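Nigerythrin (Desulfovibrio vulgaris subsp. vulgaris, PDB 1YUZ) reduces peroxide with electrons from NADH in vitro, pairing a non-haem diiron centre with a rubredoxin-like iron centre in each subunit of a homodimer. Local coordinates at residues Glu115-Glu118 with Thr119-Tyr123; Val141-Arg144 with Ala145-Glu149; Lys11-Thr14 with Asn15-Met18; Ser28-Glu31 with Asn32-Ala36; Ala125-Arg128 with Lys129-Glu133. All coordinates share one frame; numbering follows the deposited sequence. Where two conformers were deposited one is given.

Interaction 1: residues Glu115-Glu118 with Thr119-Tyr123; sequences EIYE and TSDMY. With FE2 (Fe (II) ion), chain G; FE (Fe (III) ion), chain F.
Thr119 opens the second half with an ordinary turn, its N donating to Glu115 O at 2.9 Å, while its OG1 bonds to Lys146 O on helix 136-161. At Ser120 the pattern changes. OG, set between its backbone N and carbonyl carbon (chi1 70°), bends back to Ile116 O at 2.7 Å; the backbone N of Ser120 reaches the same oxygen from the opposite face of the carbonyl plane. The backbone N atoms of Asp121 and Met122 share Tyr117 O, again from opposite faces, as the helix widens into a pi-type turn. Tyr117 folds over this turn: CE2 lies 3.5 Å from Asp121 CG, and CE1 meets Met122 CB at 3.6 Å. Asp121 OD1 bonds to Thr24 and Ser22. Tyr123 N bonds to Glu118 O at 2.9 Å, and its ring runs alongside the Glu118 side chain while Met122 CE sits over the ring centre. Glu118 binds the ferric ion through OE1 at 2.1 Å; Glu115 chelates the ferrous ion with both oxygens, OE2 also bonding to Tyr47 OH. Tyr123 OH bonds to Glu40, another iron ligand. Helix 104-132 thus faces helices 29-56, 60-87 and 136-161, with the second subunit packed on Ile116, Thr119 and Ser120.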
loop_
_atom_site.group_PDB
_atom_site.type_symbol
_atom_site.label_atom_id
_atom_site.label_comp_id
_atom_site.label_asym_id
_atom_site.label_seq_id
_atom_site.Cartn_x
_atom_site.Cartn_y
_atom_site.Cartn_z
ATOM N N GLU B 115 -8.369 0.799 -0.554
ATOM C CA GLU B 115 -7.888 1.548 -1.708
ATOM C C GLU B 115 -7.312 0.597 -2.747
ATOM O O GLU B 115 -7.557 0.756 -3.944
ATOM C CB GLU B 115 -6.816 2.552 -1.282
ATOM C CG GLU B 115 -7.313 3.653 -0.355
ATOM C CD GLU B 115 -8.296 4.601 -1.024
ATOM O OE1 GLU B 115 -8.396 4.598 -2.267
ATOM O OE2 GLU B 115 -8.963 5.371 -0.303
ATOM N N ILE B 116 -6.536 -0.383 -2.294
ATOM C CA ILE B 116 -5.950 -1.351 -3.209
ATOM C C ILE B 116 -7.050 -2.144 -3.914
ATOM O O ILE B 116 -6.974 -2.381 -5.118
ATOM C CB ILE B 116 -4.993 -2.290 -2.450
ATOM C CG1 ILE B 116 -3.744 -1.508 -2.032
ATOM C CG2 ILE B 116 -4.612 -3.476 -3.317
ATOM C CD1 ILE B 116 -2.840 -2.261 -1.069
ATOM N N TYR B 117 -8.080 -2.537 -3.172
ATOM C CA TYR B 117 -9.183 -3.270 -3.775
ATOM C C TYR B 117 -9.840 -2.412 -4.851
ATOM O O TYR B 117 -10.136 -2.888 -5.945
ATOM C CB TYR B 117 -10.223 -3.656 -2.715
ATOM C CG TYR B 117 -11.573 -3.994 -3.308
ATOM C CD1 TYR B 117 -12.627 -3.083 -3.256
ATOM C CD2 TYR B 117 -11.770 -5.193 -3.996
ATOM C CE1 TYR B 117 -13.840 -3.351 -3.881
ATOM C CE2 TYR B 117 -12.980 -5.469 -4.625
ATOM C CZ TYR B 117 -14.010 -4.542 -4.566
ATOM O OH TYR B 117 -15.202 -4.793 -5.213
ATOM N N GLU B 118 -10.059 -1.139 -4.548
ATOM C CA GLU B 118 -10.698 -0.259 -5.516
ATOM C C GLU B 118 -9.855 0.014 -6.756
ATOM O O GLU B 118 -10.374 0.021 -7.873
ATOM C CB GLU B 118 -11.095 1.062 -4.845
ATOM C CG GLU B 118 -12.080 0.868 -3.699
ATOM C CD GLU B 118 -12.567 2.172 -3.091
ATOM O OE1 GLU B 118 -12.748 3.156 -3.836
ATOM O OE2 GLU B 118 -12.776 2.211 -1.861
ATOM N N THR B 119 -8.555 0.208 -6.573
ATOM C CA THR B 119 -7.686 0.517 -7.697
ATOM C C THR B 119 -7.278 -0.672 -8.559
ATOM O O THR B 119 -7.016 -0.504 -9.748
ATOM C CB THR B 119 -6.398 1.238 -7.216
ATOM O OG1 THR B 119 -5.854 2.007 -8.292
ATOM C CG2 THR B 119 -5.344 0.234 -6.765
ATOM N N SER B 120 -7.244 -1.868 -7.978
ATOM C CA SER B 120 -6.804 -3.049 -8.715
ATOM C C SER B 120 -7.882 -4.077 -9.005
ATOM O O SER B 120 -7.645 -5.034 -9.742
ATOM C CB SER B 120 -5.685 -3.749 -7.942
ATOM O OG SER B 120 -6.199 -4.358 -6.767
ATOM N N ASP B 121 -9.059 -3.889 -8.426
ATOM C CA ASP B 121 -10.137 -4.843 -8.611
ATOM C C ASP B 121 -11.424 -4.177 -9.076
ATOM O O ASP B 121 -11.805 -4.299 -10.238
ATOM C CB ASP B 121 -10.375 -5.590 -7.293
ATOM C CG ASP B 121 -11.346 -6.742 -7.433
ATOM O OD1 ASP B 121 -12.276 -6.646 -8.258
ATOM O OD2 ASP B 121 -11.188 -7.738 -6.696
ATOM N N MET B 122 -12.074 -3.442 -8.180
ATOM C CA MET B 122 -13.343 -2.813 -8.515
ATOM C C MET B 122 -13.340 -1.854 -9.691
ATOM O O MET B 122 -14.048 -2.078 -10.673
ATOM C CB MET B 122 -13.927 -2.097 -7.300
ATOM C CG MET B 122 -15.352 -1.636 -7.539
ATOM S SD MET B 122 -15.993 -0.604 -6.237
ATOM C CE MET B 122 -15.278 0.969 -6.692
ATOM N N TYR B 123 -12.571 -0.775 -9.610
ATOM C CA TYR B 123 -12.585 0.161 -10.719
ATOM C C TYR B 123 -12.085 -0.454 -12.023
ATOM O O TYR B 123 -12.675 -0.213 -13.074
ATOM C CB TYR B 123 -11.857 1.457 -10.340
ATOM C CG TYR B 123 -12.740 2.370 -9.502
ATOM C CD1 TYR B 123 -12.318 2.834 -8.254
ATOM C CD2 TYR B 123 -14.008 2.753 -9.951
ATOM C CE1 TYR B 123 -13.134 3.653 -7.476
ATOM C CE2 TYR B 123 -14.830 3.574 -9.181
ATOM C CZ TYR B 123 -14.387 4.022 -7.945
ATOM O OH TYR B 123 -15.198 4.840 -7.189
HETATM FE FE FE2 G . -9.729 6.353 -2.192
HETATM FE FE FE F . -12.803 5.159 -3.264
HETATM O O HOH W 1 -11.403 4.857 -1.921
#

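Interaction 2: residues Val141-Arg144 with Ala145-Glu149; sequences VFTR and AKLAE. With FE2 (Fe (II) ion), chain G; FE (Fe (III) ion), chain F.
Thr143 and Leu147 meet one turn apart, their side chains side by side and pointing the same way, with Thr143 CG2 3.8 Å from Leu147 CD1. The methyl takes this place because it stands opposite the backbone N across the CA-CB bond, which leaves OG1 (chi1 -73°) to bond back to Val139 O. Beneath them runs a regular helix: Ala145 N bonds to Val141 O at 3.1 Å, Lys146 N to Phe142 O at 2.9 Å and Leu147 N to Thr143 O at 3.0 Å. This frame carries Glu149, whose own N is held by Ala145 O at 3.0 Å. Its chain bends at chi2 (-62°) and the carboxylate bridges the irons, OE1 to the ferrous ion and OE2 to the ferric ion, both at 2.0 Å, while a water spans the same pair. Such a bridging glutamate is a hallmark of ferritin-like diiron sites. Further out, Lys146 bends away to place NZ on Tyr160 OH of the second subunit, with a cation-pi contact to Phe16, and Arg144 touches Cys192 of the rubredoxin-like iron site. Helix 136-161 is thereby enclosed in the bundle: Phe142 packs on helices 29-56 and 104-132, and Val141 and Ala148 on helix 60-87.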
loop_
_atom_site.group_PDB
_atom_site.type_symbol
_atom_site.label_atom_id
_atom_site.label_comp_id
_atom_site.label_asym_id
_atom_site.label_seq_id
_atom_site.Cartn_x
_atom_site.Cartn_y
_atom_site.Cartn_z
ATOM N N VAL B 141 -14.822 8.660 -15.890
ATOM C CA VAL B 141 -15.067 8.802 -14.462
ATOM C C VAL B 141 -14.412 7.696 -13.637
ATOM O O VAL B 141 -13.738 7.972 -12.647
ATOM C CB VAL B 141 -16.582 8.846 -14.169
ATOM C CG1 VAL B 141 -16.832 8.748 -12.672
ATOM C CG2 VAL B 141 -17.173 10.144 -14.717
ATOM N N PHE B 142 -14.597 6.446 -14.050
ATOM C CA PHE B 142 -14.014 5.318 -13.331
ATOM C C PHE B 142 -12.489 5.379 -13.356
ATOM O O PHE B 142 -11.829 4.988 -12.396
ATOM C CB PHE B 142 -14.486 3.998 -13.944
ATOM C CG PHE B 142 -15.914 3.643 -13.625
ATOM C CD1 PHE B 142 -16.683 2.944 -14.550
ATOM C CD2 PHE B 142 -16.478 3.954 -12.389
ATOM C CE1 PHE B 142 -17.985 2.554 -14.252
ATOM C CE2 PHE B 142 -17.783 3.570 -12.080
ATOM C CZ PHE B 142 -18.538 2.865 -13.015
ATOM N N THR B 143 -11.934 5.852 -14.465
ATOM C CA THR B 143 -10.489 5.976 -14.606
ATOM C C THR B 143 -9.942 6.999 -13.618
ATOM O O THR B 143 -8.951 6.741 -12.929
ATOM C CB THR B 143 -10.104 6.410 -16.035
ATOM O OG1 THR B 143 -10.307 5.313 -16.932
ATOM C CG2 THR B 143 -8.648 6.848 -16.100
ATOM N N ARG B 144 -10.580 8.164 -13.551
ATOM C CA ARG B 144 -10.136 9.205 -12.634
ATOM C C ARG B 144 -10.154 8.698 -11.196
ATOM O O ARG B 144 -9.195 8.895 -10.451
ATOM C CB ARG B 144 -11.013 10.457 -12.763
ATOM C CG ARG B 144 -10.742 11.286 -14.014
ATOM C CD ARG B 144 -10.868 12.785 -13.731
ATOM N NE ARG B 144 -10.513 13.608 -14.886
ATOM C CZ ARG B 144 -9.340 13.555 -15.510
ATOM N NH1 ARG B 144 -8.405 12.715 -15.090
ATOM N NH2 ARG B 144 -9.103 14.331 -16.557
ATOM N N ALA B 145 -11.242 8.041 -10.807
ATOM C CA ALA B 145 -11.352 7.510 -9.451
ATOM C C ALA B 145 -10.262 6.468 -9.204
ATOM O O ALA B 145 -9.554 6.531 -8.199
ATOM C CB ALA B 145 -12.737 6.887 -9.233
ATOM N N LYS B 146 -10.128 5.525 -10.132
ATOM C CA LYS B 146 -9.142 4.452 -10.037
ATOM C C LYS B 146 -7.730 4.973 -9.793
ATOM O O LYS B 146 -7.005 4.452 -8.941
ATOM C CB LYS B 146 -9.188 3.606 -11.318
ATOM C CG LYS B 146 -8.153 2.486 -11.426
ATOM C CD LYS B 146 -6.861 2.967 -12.072
ATOM C CE LYS B 146 -5.904 1.817 -12.360
ATOM N NZ LYS B 146 -5.272 1.270 -11.125
ATOM N N LEU B 147 -7.343 6.002 -10.538
ATOM C CA LEU B 147 -6.010 6.579 -10.410
ATOM C C LEU B 147 -5.775 7.199 -9.041
ATOM O O LEU B 147 -4.684 7.093 -8.482
ATOM C CB LEU B 147 -5.790 7.630 -11.494
ATOM C CG LEU B 147 -5.676 7.053 -12.908
ATOM C CD1 LEU B 147 -5.790 8.174 -13.924
ATOM C CD2 LEU B 147 -4.365 6.306 -13.061
ATOM N N ALA B 148 -6.796 7.852 -8.500
ATOM C CA ALA B 148 -6.655 8.473 -7.195
ATOM C C ALA B 148 -6.555 7.423 -6.095
ATOM O O ALA B 148 -5.833 7.615 -5.121
ATOM C CB ALA B 148 -7.833 9.400 -6.927
ATOM N N GLU B 149 -7.254 6.302 -6.251
ATOM C CA GLU B 149 -7.239 5.275 -5.213
ATOM C C GLU B 149 -5.854 4.701 -4.951
ATOM O O GLU B 149 -5.497 4.447 -3.804
ATOM C CB GLU B 149 -8.207 4.138 -5.558
ATOM C CG GLU B 149 -9.597 4.592 -6.009
ATOM C CD GLU B 149 -10.378 5.365 -4.957
ATOM O OE1 GLU B 149 -9.777 6.144 -4.186
ATOM O OE2 GLU B 149 -11.617 5.211 -4.923
HETATM FE FE FE2 G . -9.729 6.353 -2.192
HETATM FE FE FE F . -12.803 5.159 -3.264
HETATM O O HOH W 1 -11.403 4.857 -1.921
#

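Interaction 3: residues Lys11-Thr14 with Asn15-Met18; sequences KNAT and NFNM
Phe16 brings one corner of its ring back to Ala13, CE1 lying 3.4 Å from Ala13 CB and CD1 3.7 Å from it, with the methyl approaching obliquely. With CG lying beside its own backbone N (chi1 -81°), the ring swings to the side where Ala13 waits three residues earlier. Asn15 joins the same methyl more loosely: its OD1 stands 3.9 Å from Ala13 CB, the amide having been folded over its own backbone, between N and the carbonyl carbon (chi1 58°). No hydrogen bond links residues 11-14 to residues 15-18, and the polar ends of this irregular segment bond elsewhere. Thr14 OG1 bonds to Asp164 and Tyr59 of the second subunit, Asn17 ND2 to Asp105 of that subunit, and Asn15 ND2 weakly to Tyr160 O there. Phe16, by contrast, faces its own subunit, where it meets Ile127 of helix 104-132 and Thr143 and Leu147 of helix 136-161; Met18 packs on Pro124 and Ala125 of helix 104-132. The arrangement is that of an irregular N-terminal arm laid along a four-helix bundle: Phe16 and Met18 pack the arm against the helices, while hydroxyl and amide groups tie it to the partner subunit of the homodimer.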
loop_
_atom_site.group_PDB
_atom_site.type_symbol
_atom_site.label_atom_id
_atom_site.label_comp_id
_atom_site.label_asym_id
_atom_site.label_seq_id
_atom_site.Cartn_x
_atom_site.Cartn_y
_atom_site.Cartn_z
ATOM N N LYS B 11 -5.791 4.183 -22.259
ATOM C CA LYS B 11 -5.143 4.156 -23.570
ATOM C C LYS B 11 -3.636 4.419 -23.558
ATOM O O LYS B 11 -2.962 4.224 -24.569
ATOM C CB LYS B 11 -5.816 5.164 -24.507
ATOM C CG LYS B 11 -7.263 4.836 -24.841
ATOM C CD LYS B 11 -7.863 5.863 -25.789
ATOM C CE LYS B 11 -9.289 5.492 -26.166
ATOM N NZ LYS B 11 -9.886 6.465 -27.121
ATOM N N ASN B 12 -3.105 4.865 -22.425
ATOM C CA ASN B 12 -1.673 5.142 -22.322
ATOM C C ASN B 12 -1.016 4.705 -21.018
ATOM O O ASN B 12 0.162 4.989 -20.795
ATOM C CB ASN B 12 -1.409 6.639 -22.522
ATOM C CG ASN B 12 -2.008 7.494 -21.415
ATOM O OD1 ASN B 12 -2.072 7.077 -20.258
ATOM N ND2 ASN B 12 -2.430 8.703 -21.762
ATOM N N ALA B 13 -1.765 4.026 -20.159
ATOM C CA ALA B 13 -1.226 3.579 -18.876
ATOM C C ALA B 13 -1.229 2.060 -18.796
ATOM O O ALA B 13 -2.037 1.401 -19.446
ATOM C CB ALA B 13 -2.044 4.166 -17.740
ATOM N N THR B 14 -0.337 1.504 -17.982
ATOM C CA THR B 14 -0.246 0.054 -17.862
ATOM C C THR B 14 -0.550 -0.532 -16.483
ATOM O O THR B 14 -0.159 -1.657 -16.183
ATOM C CB THR B 14 1.134 -0.448 -18.340
ATOM O OG1 THR B 14 2.174 0.124 -17.533
ATOM C CG2 THR B 14 1.354 -0.054 -19.797
ATOM N N ASN B 15 -1.250 0.226 -15.646
ATOM C CA ASN B 15 -1.623 -0.282 -14.330
ATOM C C ASN B 15 -3.144 -0.313 -14.195
ATOM O O ASN B 15 -3.698 -0.058 -13.127
ATOM C CB ASN B 15 -0.984 0.550 -13.204
ATOM C CG ASN B 15 -1.350 2.022 -13.261
ATOM O OD1 ASN B 15 -1.950 2.498 -14.228
ATOM N ND2 ASN B 15 -0.973 2.759 -12.218
ATOM N N PHE B 16 -3.820 -0.650 -15.290
ATOM C CA PHE B 16 -5.275 -0.713 -15.295
ATOM C C PHE B 16 -5.841 -2.124 -15.302
ATOM O O PHE B 16 -7.043 -2.315 -15.470
ATOM C CB PHE B 16 -5.835 0.063 -16.490
ATOM C CG PHE B 16 -5.915 1.543 -16.261
ATOM C CD1 PHE B 16 -4.759 2.303 -16.114
ATOM C CD2 PHE B 16 -7.149 2.177 -16.177
ATOM C CE1 PHE B 16 -4.833 3.675 -15.884
ATOM C CE2 PHE B 16 -7.237 3.550 -15.947
ATOM C CZ PHE B 16 -6.075 4.299 -15.801
ATOM N N ASN B 17 -4.985 -3.117 -15.111
ATOM C CA ASN B 17 -5.464 -4.488 -15.108
ATOM C C ASN B 17 -6.237 -4.824 -13.842
ATOM O O ASN B 17 -5.989 -4.264 -12.772
ATOM C CB ASN B 17 -4.296 -5.459 -15.286
ATOM C CG ASN B 17 -3.655 -5.340 -16.649
ATOM O OD1 ASN B 17 -4.329 -5.473 -17.671
ATOM N ND2 ASN B 17 -2.356 -5.080 -16.676
ATOM N N MET B 18 -7.200 -5.728 -13.986
ATOM C CA MET B 18 -8.017 -6.177 -12.869
ATOM C C MET B 18 -7.435 -7.495 -12.375
ATOM O O MET B 18 -7.057 -8.346 -13.179
ATOM C CB MET B 18 -9.463 -6.400 -13.325
ATOM C CG MET B 18 -10.357 -7.079 -12.298
ATOM S SD MET B 18 -11.873 -7.764 -13.015
ATOM C CE MET B 18 -11.285 -9.374 -13.540
#

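Interaction 4: residues Ser28-Glu31 with Asn32-Ala36; sequences STLE and NLKAA
Ser28 stands at the N-cap of helix 29-56 and hands its carbonyl oxygen to Asn32 N at 2.8 Å. Its OG accepts from Glu31 N at 3.2 Å, and in return Ser28 N donates to Glu31 OE1 at 2.9 Å, using the anti lone pair of the carboxylate: a capping box. Thr29 follows with its O bonded to Leu33 N and its CG2 4.1 Å from Leu33 CD1. A water donates to Thr29 OG1 and accepts from Asn32 ND2, at 2.8 Å from the latter; Glu133 also bonds that hydroxyl, and Asn32 OD1 takes the N-H of Gly27. Leu30 lies against the aliphatic part of Lys34, CG to CE 4.0 Å, while the extended lysine carries NZ on to a salt bridge with Glu88. Glu31 O accepts from Ala35 N. The box occupies N-H groups that a helix start would otherwise leave without backbone acceptors, and the placement of the Glu31 carboxylate at the N-terminal end is consistent with a favourable interaction with the helix dipole.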
loop_
_atom_site.group_PDB
_atom_site.type_symbol
_atom_site.label_atom_id
_atom_site.label_comp_id
_atom_site.label_asym_id
_atom_site.label_seq_id
_atom_site.Cartn_x
_atom_site.Cartn_y
_atom_site.Cartn_z
ATOM N N SER B 28 -24.437 -3.901 -15.473
ATOM C CA SER B 28 -24.404 -2.896 -16.527
ATOM C C SER B 28 -23.613 -1.717 -15.976
ATOM O O SER B 28 -23.433 -1.597 -14.764
ATOM C CB SER B 28 -25.820 -2.439 -16.873
ATOM O OG SER B 28 -26.407 -1.759 -15.780
ATOM N N THR B 29 -23.140 -0.844 -16.856
ATOM C CA THR B 29 -22.383 0.308 -16.388
ATOM C C THR B 29 -23.225 1.154 -15.436
ATOM O O THR B 29 -22.709 1.699 -14.462
ATOM C CB THR B 29 -21.886 1.158 -17.566
ATOM O OG1 THR B 29 -20.877 0.428 -18.276
ATOM C CG2 THR B 29 -21.298 2.473 -17.072
ATOM N N LEU B 30 -24.524 1.253 -15.703
ATOM C CA LEU B 30 -25.404 2.019 -14.830
ATOM C C LEU B 30 -25.385 1.403 -13.435
ATOM O O LEU B 30 -25.273 2.112 -12.435
ATOM C CB LEU B 30 -26.839 2.020 -15.364
ATOM C CG LEU B 30 -27.847 2.725 -14.452
ATOM C CD1 LEU B 30 -27.432 4.179 -14.264
ATOM C CD2 LEU B 30 -29.246 2.640 -15.046
ATOM N N GLU B 31 -25.505 0.079 -13.373
ATOM C CA GLU B 31 -25.487 -0.623 -12.096
ATOM C C GLU B 31 -24.128 -0.453 -11.418
ATOM O O GLU B 31 -24.054 -0.276 -10.203
ATOM C CB GLU B 31 -25.779 -2.115 -12.298
ATOM C CG GLU B 31 -27.167 -2.414 -12.853
ATOM C CD GLU B 31 -27.417 -3.901 -13.046
ATOM O OE1 GLU B 31 -26.601 -4.566 -13.716
ATOM O OE2 GLU B 31 -28.439 -4.404 -12.531
ATOM N N ASN B 32 -23.057 -0.498 -12.207
ATOM C CA ASN B 32 -21.714 -0.351 -11.659
ATOM C C ASN B 32 -21.491 1.042 -11.089
ATOM O O ASN B 32 -20.845 1.199 -10.054
ATOM C CB ASN B 32 -20.666 -0.670 -12.723
ATOM C CG ASN B 32 -20.780 -2.091 -13.230
ATOM O OD1 ASN B 32 -21.260 -2.971 -12.516
ATOM N ND2 ASN B 32 -20.331 -2.324 -14.457
ATOM N N LEU B 33 -22.026 2.054 -11.760
ATOM C CA LEU B 33 -21.895 3.420 -11.273
ATOM C C LEU B 33 -22.563 3.524 -9.905
ATOM O O LEU B 33 -22.019 4.132 -8.983
ATOM C CB LEU B 33 -22.548 4.403 -12.248
ATOM C CG LEU B 33 -21.725 4.762 -13.488
ATOM C CD1 LEU B 33 -22.609 5.407 -14.546
ATOM C CD2 LEU B 33 -20.597 5.700 -13.079
ATOM N N LYS B 34 -23.740 2.917 -9.773
ATOM C CA LYS B 34 -24.462 2.951 -8.509
ATOM C C LYS B 34 -23.707 2.170 -7.442
ATOM O O LYS B 34 -23.678 2.567 -6.277
ATOM C CB LYS B 34 -25.862 2.362 -8.674
ATOM C CG LYS B 34 -26.763 3.152 -9.599
ATOM C CD LYS B 34 -28.122 2.486 -9.692
ATOM C CE LYS B 34 -29.041 3.223 -10.641
ATOM N NZ LYS B 34 -30.346 2.518 -10.759
ATOM N N ALA B 35 -23.102 1.055 -7.842
ATOM C CA ALA B 35 -22.347 0.233 -6.904
ATOM C C ALA B 35 -21.132 1.005 -6.411
ATOM O O ALA B 35 -20.783 0.949 -5.231
ATOM C CB ALA B 35 -21.914 -1.064 -7.570
ATOM N N ALA B 36 -20.486 1.728 -7.318
ATOM C CA ALA B 36 -19.318 2.516 -6.951
ATOM C C ALA B 36 -19.735 3.607 -5.972
ATOM O O ALA B 36 -19.064 3.840 -4.971
ATOM C CB ALA B 36 -18.689 3.133 -8.190
HETATM O O HOH W 2 -19.113 -0.263 -15.980
#

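Interaction 5: residues Ala125-Arg128 with Lys129-Glu133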
loop_
_atom_site.group_PDB
_atom_site.type_symbol
_atom_site.label_atom_id
_atom_site.label_comp_id
_atom_site.label_asym_id
_atom_site.label_seq_id
_atom_site.Cartn_x
_atom_site.Cartn_y
_atom_site.Cartn_z
ATOM N N ALA B 125 -12.460 -3.404 -13.027
ATOM C CA ALA B 125 -13.562 -4.244 -13.502
ATOM C C ALA B 125 -14.645 -3.383 -14.140
ATOM O O ALA B 125 -15.180 -3.718 -15.202
ATOM C CB ALA B 125 -14.154 -5.043 -12.345
ATOM N N PHE B 126 -14.973 -2.274 -13.486
ATOM C CA PHE B 126 -15.996 -1.367 -13.989
ATOM C C PHE B 126 -15.525 -0.638 -15.242
ATOM O O PHE B 126 -16.314 -0.380 -16.150
ATOM C CB PHE B 126 -16.371 -0.352 -12.911
ATOM C CG PHE B 126 -17.121 -0.941 -11.748
ATOM C CD1 PHE B 126 -17.401 -0.161 -10.632
ATOM C CD2 PHE B 126 -17.569 -2.262 -11.771
ATOM C CE1 PHE B 126 -18.115 -0.677 -9.558
ATOM C CE2 PHE B 126 -18.287 -2.788 -10.699
ATOM C CZ PHE B 126 -18.560 -1.996 -9.593
ATOM N N ILE B 127 -14.243 -0.296 -15.289
ATOM C CA ILE B 127 -13.691 0.379 -16.456
ATOM C C ILE B 127 -13.793 -0.549 -17.660
ATOM O O ILE B 127 -14.221 -0.139 -18.736
ATOM C CB ILE B 127 -12.211 0.760 -16.230
ATOM C CG1 ILE B 127 -12.120 1.862 -15.169
ATOM C CG2 ILE B 127 -11.577 1.212 -17.543
ATOM C CD1 ILE B 127 -10.715 2.135 -14.693
ATOM N N ARG B 128 -13.399 -1.804 -17.473
ATOM C CA ARG B 128 -13.452 -2.775 -18.555
ATOM C C ARG B 128 -14.872 -2.932 -19.086
ATOM O O ARG B 128 -15.086 -2.951 -20.299
ATOM C CB ARG B 128 -12.928 -4.130 -18.079
ATOM C CG ARG B 128 -12.945 -5.195 -19.158
ATOM C CD ARG B 128 -12.021 -4.834 -20.311
ATOM N NE ARG B 128 -12.256 -5.688 -21.474
ATOM C CZ ARG B 128 -11.504 -5.691 -22.570
ATOM N NH1 ARG B 128 -10.454 -4.887 -22.664
ATOM N NH2 ARG B 128 -11.802 -6.503 -23.575
ATOM N N LYS B 129 -15.841 -3.042 -18.184
ATOM C CA LYS B 129 -17.231 -3.198 -18.592
ATOM C C LYS B 129 -17.691 -1.965 -19.365
ATOM O O LYS B 129 -18.380 -2.088 -20.375
ATOM C CB LYS B 129 -18.134 -3.417 -17.375
ATOM C CG LYS B 129 -19.615 -3.588 -17.712
ATOM C CD LYS B 129 -19.884 -4.881 -18.471
ATOM C CE LYS B 129 -21.375 -5.092 -18.693
ATOM N NZ LYS B 129 -21.662 -6.406 -19.337
ATOM N N ALA B 130 -17.314 -0.780 -18.891
ATOM C CA ALA B 130 -17.690 0.462 -19.564
ATOM C C ALA B 130 -17.080 0.491 -20.963
ATOM O O ALA B 130 -17.709 0.951 -21.913
ATOM C CB ALA B 130 -17.218 1.667 -18.754
ATOM N N GLN B 131 -15.852 -0.003 -21.087
ATOM C CA GLN B 131 -15.186 -0.047 -22.384
ATOM C C GLN B 131 -15.931 -0.987 -23.321
ATOM O O GLN B 131 -16.195 -0.657 -24.478
ATOM C CB GLN B 131 -13.752 -0.550 -22.236
ATOM C CG GLN B 131 -12.780 0.454 -21.667
ATOM C CD GLN B 131 -11.388 -0.121 -21.556
ATOM O OE1 GLN B 131 -11.126 -0.979 -20.713
ATOM N NE2 GLN B 131 -10.491 0.336 -22.423
ATOM N N GLU B 132 -16.266 -2.167 -22.813
ATOM C CA GLU B 132 -16.963 -3.160 -23.616
ATOM C C GLU B 132 -18.361 -2.703 -24.027
ATOM O O GLU B 132 -18.889 -3.171 -25.036
ATOM C CB GLU B 132 -17.018 -4.493 -22.857
ATOM C CG GLU B 132 -15.631 -5.012 -22.473
ATOM C CD GLU B 132 -15.653 -6.371 -21.797
ATOM O OE1 GLU B 132 -16.666 -6.699 -21.147
ATOM O OE2 GLU B 132 -14.641 -7.104 -21.900
ATOM N N GLU B 133 -18.947 -1.780 -23.263
ATOM C CA GLU B 133 -20.283 -1.259 -23.567
ATOM C C GLU B 133 -20.224 0.094 -24.275
ATOM O O GLU B 133 -21.258 0.711 -24.531
ATOM C CB GLU B 133 -21.121 -1.113 -22.292
ATOM C CG GLU B 133 -21.330 -2.401 -21.512
ATOM C CD GLU B 133 -22.402 -2.272 -20.438
ATOM O OE1 GLU B 133 -22.438 -1.238 -19.737
ATOM O OE2 GLU B 133 -23.210 -3.214 -20.289
#
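From Lys129 to Glu132 each backbone N donates to the carbonyl oxygen four residues earlier, Lys129 N to Ala125 O at 3.1 Å and Glu132 N to Arg128 O at 2.9 Å, in the last turns of helix 104-132. On the outer side, in one of the two conformers of Arg128, this residue and Glu132 form a salt bridge one turn apart. Arg128 NE donates to Glu132 OE2 at 2.8 Å with an angle of 160° at the hydrogen; NH2 adds a weak bond at 3.4 Å to the same oxygen. The oxygen lies near the guanidinium plane, yet the donor comes from above the carboxylate, and the two planes stand 75° apart. A bend at chi2 (63°) turns the arginine chain toward that partner. Gln131 sets OE1 3.9 Å from Ile127 CG2 and 4.0 Å from Arg128 CD. Ile127 and Phe126 turn inward to Phe142. Both charged groups are exposed, so solvent probably screens the pair, and one carboxylate oxygen takes both N-H groups, the second weakly, so the bridge is not bidentate.

How the interactions relate
Interactions 1 and 2 are the buried pair: helices 104-132 and 136-161 meet there at the same two irons and share one bridging water, and each carries iron ligands on a helical frame. Interactions 4 and 5 are partly buried. Interaction 5 continues the helix of interaction 1 toward its end, where a solvent-facing salt bridge replaces the metal bonds, while its inner residues pack on interaction 2 through Phe142. Interaction 4, at the start of helix 29-56, relies on capping and joins interaction 5 through Thr29 and Glu133. Interaction 3 alone lacks regular structure. Lying at the surface, it touches interactions 1, 2 and 5 but not interaction 4, and like interactions 1 and 2 it reaches the second subunit.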